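Local atomic coordinates of alcohol dehydrogenase, zinc-containing (Thermotoga maritima, PDB entry 1VJ0), a protein that probably acts as a zinc-dependent oxidoreductase of the medium-chain alcohol dehydrogenase type, and carries two bound zinc ions per chain. Residues V200-G205 against S278-E283; N231-A236 against D242-R247. One frame throughout, in Å; residues are numbered along the deposited sequence.

Interaction 1 (V200-G205 against S278-E283); sequences VIQGAG and SRALLE
The amide nitrogen NE2 of Q202 makes two bonds: it donates to the backbone carbonyl O of A280 at 2.9 Å, with an N-H...O angle of 166°, and to a water 2.7 Å from NE2. The A280 oxygen lies close to the plane of the Q202 amide, whereas NE2 stands above the plane of that carbonyl, 38° out of it, and so misses the lone-pair directions. Extension beyond CG (chi2 173°) carries the amide across from the strand to the first turn of the helix, where the CB of A280 packs 3.7 Å from the Q202 NE2. The water passes the link on, weakly, to OE1 of E283, whose OE2 forms a salt bridge with R255. The other end of the amide is fixed as well, since OE1 of Q202 is hydrogen-bonded to the hydroxyl of Y294. A leucine here would probably cost the A280 carbonyl and the water their amide donor, and leave the Y294 hydroxyl without its amide partner. Strand 198-202 pairs with strands 222-227 and 268-273 in the parallel sheet; Q202 and A280 both touch E273 of the latter, and helix 280-287 follows it in the chain, its L281 packing on V310 of a second subunit.

Interaction 2 (N231-A236 against D242-R247); sequences NRLKLA and DLTLNR
T244 and L233 make the main contact between strand 243-246 and helix 231-236, whose axes, taken over these short segments, run nearly antiparallel, at 169°, and come within 8.5 Å. The two side chains slide past each other in opposite directions. The CB of T244 lies 3.8 Å from CD2 of L233, while the methyl CG2 of T244 reaches the backbone O of L233 at 3.5 Å and lies more loosely against the CB of A236, at 4.3 Å. With chi1 at 62°, OG1 of T244 sits between its backbone N and carbonyl carbon; this hydroxyl passes the CB of L233 at 3.8 Å and is hydrogen-bonded to the carboxylate oxygen OE2 of E237, one turn beyond L233 on the same helix. At L245 the side chain turns to the far face of the sheet, against I259 of helix 252-262, and it is the backbone O that meets CD1 of L233, at 3.9 Å. N246 comes next: its CA lies 3.7 Å from the same CD1, and its CB is almost as near. Its OD1 accepts from the backbone N of R248. L233 also touches V225 and A227 on the neighbouring strand, so one leucine spans two strands. This is the helix-on-sheet packing of a beta-alpha-beta crossover, strand 222-227, helix 230-238 and strand 243-246, within a Rossmann-type domain.

Both interactions join a helix to the same six-stranded parallel sheet, with centres about 13 Å apart. Strand 198-202 of interaction 1 lies inside the sheet and strand 243-246 of interaction 2 at one edge within this chain, with strand 222-227 between them. Along the chain, interaction 2 is nested within the loop that interaction 1 closes. They also touch directly: CD of R232 packs 3.2 Å from O of A204, in the turn after strand 198-202. That turn holds G203 and G205 of a GxGxxG pattern, consistent with the dinucleotide-binding turn of Rossmann domains. The two contacts fasten helices to opposite faces of one sheet, 280-287 on one and 230-238 on the other, away from both zinc sites.

Interaction 1 (V200-G205 against S278-E283)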
loop_
_atom_site.group_PDB
_atom_site.type_symbol
_atom_site.label_atom_id
_atom_site.label_comp_id
_atom_site.label_asym_id
_atom_site.label_seq_id
_atom_site.Cartn_x
_atom_site.Cartn_y
_atom_site.Cartn_z
ATOM N N VAL A 200 -3.666 -18.812 -9.839
ATOM C CA VAL A 200 -3.272 -19.720 -10.907
ATOM C C VAL A 200 -1.774 -19.611 -11.113
ATOM O O VAL A 200 -1.208 -18.511 -11.234
ATOM C CB VAL A 200 -4.023 -19.434 -12.221
ATOM C CG1 VAL A 200 -3.489 -20.295 -13.381
ATOM C CG2 VAL A 200 -5.521 -19.627 -12.052
ATOM N N ILE A 201 -1.114 -20.765 -11.134
ATOM C CA ILE A 201 0.292 -20.840 -11.429
ATOM C C ILE A 201 0.513 -21.532 -12.740
ATOM O O ILE A 201 0.013 -22.634 -12.957
ATOM C CB ILE A 201 1.009 -21.584 -10.315
ATOM C CG1 ILE A 201 0.889 -20.771 -9.017
ATOM C CG2 ILE A 201 2.485 -21.820 -10.693
ATOM C CD1 ILE A 201 1.168 -21.568 -7.780
ATOM N N GLN A 202 1.288 -20.885 -13.611
ATOM C CA GLN A 202 1.650 -21.456 -14.930
ATOM C C GLN A 202 3.048 -21.992 -14.820
ATOM O O GLN A 202 3.989 -21.202 -14.622
ATOM C CB GLN A 202 1.600 -20.398 -16.038
ATOM C CG GLN A 202 0.287 -19.671 -16.176
ATOM C CD GLN A 202 0.360 -18.545 -17.173
ATOM O OE1 GLN A 202 0.953 -17.493 -16.890
ATOM N NE2 GLN A 202 -0.195 -18.770 -18.374
ATOM N N GLY A 203 3.207 -23.302 -14.941
ATOM C CA GLY A 203 4.511 -23.936 -14.842
ATOM C C GLY A 203 4.608 -24.707 -13.544
ATOM O O GLY A 203 3.987 -24.320 -12.555
ATOM N N ALA A 204 5.286 -25.859 -13.588
ATOM C CA ALA A 204 5.418 -26.753 -12.429
ATOM C C ALA A 204 6.838 -27.255 -12.272
ATOM O O ALA A 204 7.077 -28.437 -11.987
ATOM C CB ALA A 204 4.460 -27.912 -12.584
ATOM N N GLY A 205 7.775 -26.375 -12.601
ATOM C CA GLY A 205 9.184 -26.484 -12.210
ATOM C C GLY A 205 9.335 -25.947 -10.801
ATOM O O GLY A 205 8.369 -25.598 -10.164
ATOM N N SER A 278 7.394 -16.761 -23.012
ATOM C CA SER A 278 6.658 -15.503 -23.127
ATOM C C SER A 278 5.206 -15.755 -23.580
ATOM O O SER A 278 4.314 -15.017 -23.206
ATOM C CB SER A 278 7.365 -14.547 -24.085
ATOM O OG SER A 278 8.682 -14.183 -23.644
ATOM N N ARG A 279 4.981 -16.822 -24.359
ATOM C CA ARG A 279 3.672 -17.130 -24.887
ATOM C C ARG A 279 2.666 -17.480 -23.798
ATOM O O ARG A 279 1.480 -17.461 -24.069
ATOM C CB ARG A 279 3.732 -18.245 -25.888
ATOM C CG ARG A 279 4.497 -17.829 -27.138
ATOM C CD ARG A 279 4.739 -18.921 -28.087
ATOM N NE ARG A 279 5.669 -19.878 -27.520
ATOM C CZ ARG A 279 6.005 -21.019 -28.121
ATOM N NH1 ARG A 279 5.485 -21.341 -29.306
ATOM N NH2 ARG A 279 6.868 -21.853 -27.539
ATOM N N ALA A 280 3.128 -17.808 -22.601
ATOM C CA ALA A 280 2.220 -18.045 -21.467
ATOM C C ALA A 280 1.261 -16.871 -21.222
ATOM O O ALA A 280 0.175 -17.073 -20.741
ATOM C CB ALA A 280 3.016 -18.353 -20.211
ATOM N N LEU A 281 1.697 -15.630 -21.493
ATOM C CA LEU A 281 0.858 -14.467 -21.261
ATOM C C LEU A 281 -0.372 -14.495 -22.134
ATOM O O LEU A 281 -1.373 -13.870 -21.793
ATOM C CB LEU A 281 1.626 -13.137 -21.514
ATOM C CG LEU A 281 2.377 -12.612 -20.288
ATOM C CD1 LEU A 281 3.391 -13.623 -19.779
ATOM C CD2 LEU A 281 3.018 -11.295 -20.687
ATOM N N LEU A 282 -0.293 -15.152 -23.283
ATOM C CA LEU A 282 -1.452 -15.224 -24.172
ATOM C C LEU A 282 -2.609 -15.972 -23.501
ATOM O O LEU A 282 -3.755 -15.551 -23.616
ATOM C CB LEU A 282 -1.131 -15.884 -25.530
ATOM C CG LEU A 282 0.078 -15.333 -26.335
ATOM C CD1 LEU A 282 0.088 -15.872 -27.718
ATOM C CD2 LEU A 282 0.127 -13.847 -26.374
ATOM N N GLU A 283 -2.316 -17.055 -22.799
ATOM C CA GLU A 283 -3.372 -17.748 -22.018
ATOM C C GLU A 283 -3.703 -17.097 -20.658
ATOM O O GLU A 283 -4.861 -16.878 -20.331
ATOM C CB GLU A 283 -2.999 -19.206 -21.820
ATOM C CG GLU A 283 -3.825 -19.823 -20.720
ATOM C CD GLU A 283 -3.730 -21.321 -20.639
ATOM O OE1 GLU A 283 -2.676 -21.899 -21.029
ATOM O OE2 GLU A 283 -4.743 -21.900 -20.152
HETATM O O HOH W 1 -1.160 -21.266 -18.989
#

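Interaction 2 (N231-A236 against D242-R247)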
loop_
_atom_site.group_PDB
_atom_site.type_symbol
_atom_site.label_atom_id
_atom_site.label_comp_id
_atom_site.label_asym_id
_atom_site.label_seq_id
_atom_site.Cartn_x
_atom_site.Cartn_y
_atom_site.Cartn_z
ATOM N N ASN A 231 3.679 -35.928 -14.171
ATOM C CA ASN A 231 4.469 -36.144 -12.957
ATOM C C ASN A 231 4.563 -34.876 -12.120
ATOM O O ASN A 231 4.425 -34.895 -10.896
ATOM C CB ASN A 231 5.898 -36.579 -13.306
ATOM C CG ASN A 231 5.985 -37.992 -13.775
ATOM O OD1 ASN A 231 7.055 -38.414 -14.235
ATOM N ND2 ASN A 231 4.890 -38.779 -13.644
ATOM N N ARG A 232 4.773 -33.753 -12.762
ATOM C CA ARG A 232 4.932 -32.543 -12.021
ATOM C C ARG A 232 3.638 -31.997 -11.520
ATOM O O ARG A 232 3.606 -31.301 -10.503
ATOM C CB ARG A 232 5.604 -31.495 -12.874
ATOM C CG ARG A 232 7.013 -31.883 -13.285
ATOM C CD ARG A 232 7.633 -30.826 -14.102
ATOM N NE ARG A 232 9.036 -31.125 -14.350
ATOM C CZ ARG A 232 9.922 -30.210 -14.654
ATOM N NH1 ARG A 232 9.539 -28.941 -14.715
ATOM N NH2 ARG A 232 11.189 -30.556 -14.889
ATOM N N LEU A 233 2.563 -32.313 -12.243
ATOM C CA LEU A 233 1.225 -31.895 -11.833
ATOM C C LEU A 233 0.789 -32.715 -10.637
ATOM O O LEU A 233 0.204 -32.184 -9.744
ATOM C CB LEU A 233 0.217 -31.958 -12.988
ATOM C CG LEU A 233 0.455 -30.863 -14.041
ATOM C CD1 LEU A 233 -0.482 -31.041 -15.280
ATOM C CD2 LEU A 233 0.355 -29.460 -13.487
ATOM N N LYS A 234 1.125 -33.992 -10.623
ATOM C CA LYS A 234 0.892 -34.845 -9.455
ATOM C C LYS A 234 1.654 -34.291 -8.243
ATOM O O LYS A 234 1.100 -34.139 -7.184
ATOM C CB LYS A 234 1.313 -36.270 -9.772
ATOM C CG LYS A 234 0.914 -37.250 -8.753
ATOM C CD LYS A 234 1.108 -38.692 -9.261
ATOM N N LEU A 235 2.900 -33.877 -8.445
ATOM C CA LEU A 235 3.669 -33.290 -7.372
ATOM C C LEU A 235 2.998 -32.009 -6.875
ATOM O O LEU A 235 2.868 -31.831 -5.687
ATOM C CB LEU A 235 5.095 -33.010 -7.828
ATOM C CG LEU A 235 6.055 -32.431 -6.816
ATOM C CD1 LEU A 235 6.127 -33.311 -5.579
ATOM C CD2 LEU A 235 7.420 -32.363 -7.468
ATOM N N ALA A 236 2.513 -31.158 -7.778
ATOM C CA ALA A 236 1.857 -29.925 -7.388
ATOM C C ALA A 236 0.659 -30.212 -6.504
ATOM O O ALA A 236 0.490 -29.535 -5.505
ATOM C CB ALA A 236 1.420 -29.123 -8.594
ATOM N N ASP A 242 -5.062 -27.304 -5.403
ATOM C CA ASP A 242 -6.442 -27.814 -5.395
ATOM C C ASP A 242 -6.849 -28.430 -6.741
ATOM O O ASP A 242 -7.730 -29.262 -6.795
ATOM C CB ASP A 242 -7.423 -26.668 -5.090
ATOM C CG ASP A 242 -7.200 -26.060 -3.714
ATOM O OD1 ASP A 242 -7.450 -26.775 -2.724
ATOM O OD2 ASP A 242 -6.809 -24.905 -3.532
ATOM N N LEU A 243 -6.257 -27.936 -7.822
ATOM C CA LEU A 243 -6.582 -28.394 -9.169
ATOM C C LEU A 243 -5.372 -28.247 -10.006
ATOM O O LEU A 243 -4.611 -27.272 -9.849
ATOM C CB LEU A 243 -7.674 -27.498 -9.763
ATOM C CG LEU A 243 -8.147 -27.785 -11.184
ATOM C CD1 LEU A 243 -8.814 -29.136 -11.272
ATOM C CD2 LEU A 243 -9.093 -26.701 -11.686
ATOM N N THR A 244 -5.160 -29.212 -10.870
ATOM C CA THR A 244 -4.150 -29.105 -11.962
ATOM C C THR A 244 -4.823 -29.259 -13.304
ATOM O O THR A 244 -5.829 -29.923 -13.423
ATOM C CB THR A 244 -2.958 -30.089 -11.818
ATOM O OG1 THR A 244 -3.368 -31.460 -11.860
ATOM C CG2 THR A 244 -2.331 -29.942 -10.462
ATOM N N LEU A 245 -4.296 -28.564 -14.297
ATOM C CA LEU A 245 -4.761 -28.698 -15.657
ATOM C C LEU A 245 -3.579 -28.909 -16.585
ATOM O O LEU A 245 -2.658 -28.062 -16.668
ATOM C CB LEU A 245 -5.488 -27.434 -16.049
ATOM C CG LEU A 245 -6.717 -27.069 -15.202
ATOM C CD1 LEU A 245 -7.017 -25.595 -15.285
ATOM C CD2 LEU A 245 -7.917 -27.881 -15.640
ATOM N N ASN A 246 -3.600 -30.045 -17.269
ATOM C CA ASN A 246 -2.597 -30.381 -18.238
ATOM C C ASN A 246 -2.849 -29.704 -19.591
ATOM O O ASN A 246 -3.784 -30.073 -20.334
ATOM C CB ASN A 246 -2.575 -31.887 -18.412
ATOM C CG ASN A 246 -1.408 -32.353 -19.200
ATOM O OD1 ASN A 246 -1.029 -31.700 -20.171
ATOM N ND2 ASN A 246 -0.881 -33.556 -18.865
ATOM N N ARG A 247 -2.012 -28.724 -19.926
ATOM C CA ARG A 247 -2.226 -27.944 -21.152
ATOM C C ARG A 247 -1.975 -28.709 -22.431
ATOM O O ARG A 247 -2.482 -28.342 -23.473
ATOM C CB ARG A 247 -1.473 -26.600 -21.075
ATOM C CG ARG A 247 -0.025 -26.752 -21.165
ATOM C CD ARG A 247 0.728 -25.432 -21.423
ATOM N NE ARG A 247 2.086 -25.868 -21.700
ATOM C CZ ARG A 247 2.517 -26.235 -22.888
ATOM N NH1 ARG A 247 1.735 -26.145 -23.971
ATOM N NH2 ARG A 247 3.768 -26.670 -23.007
#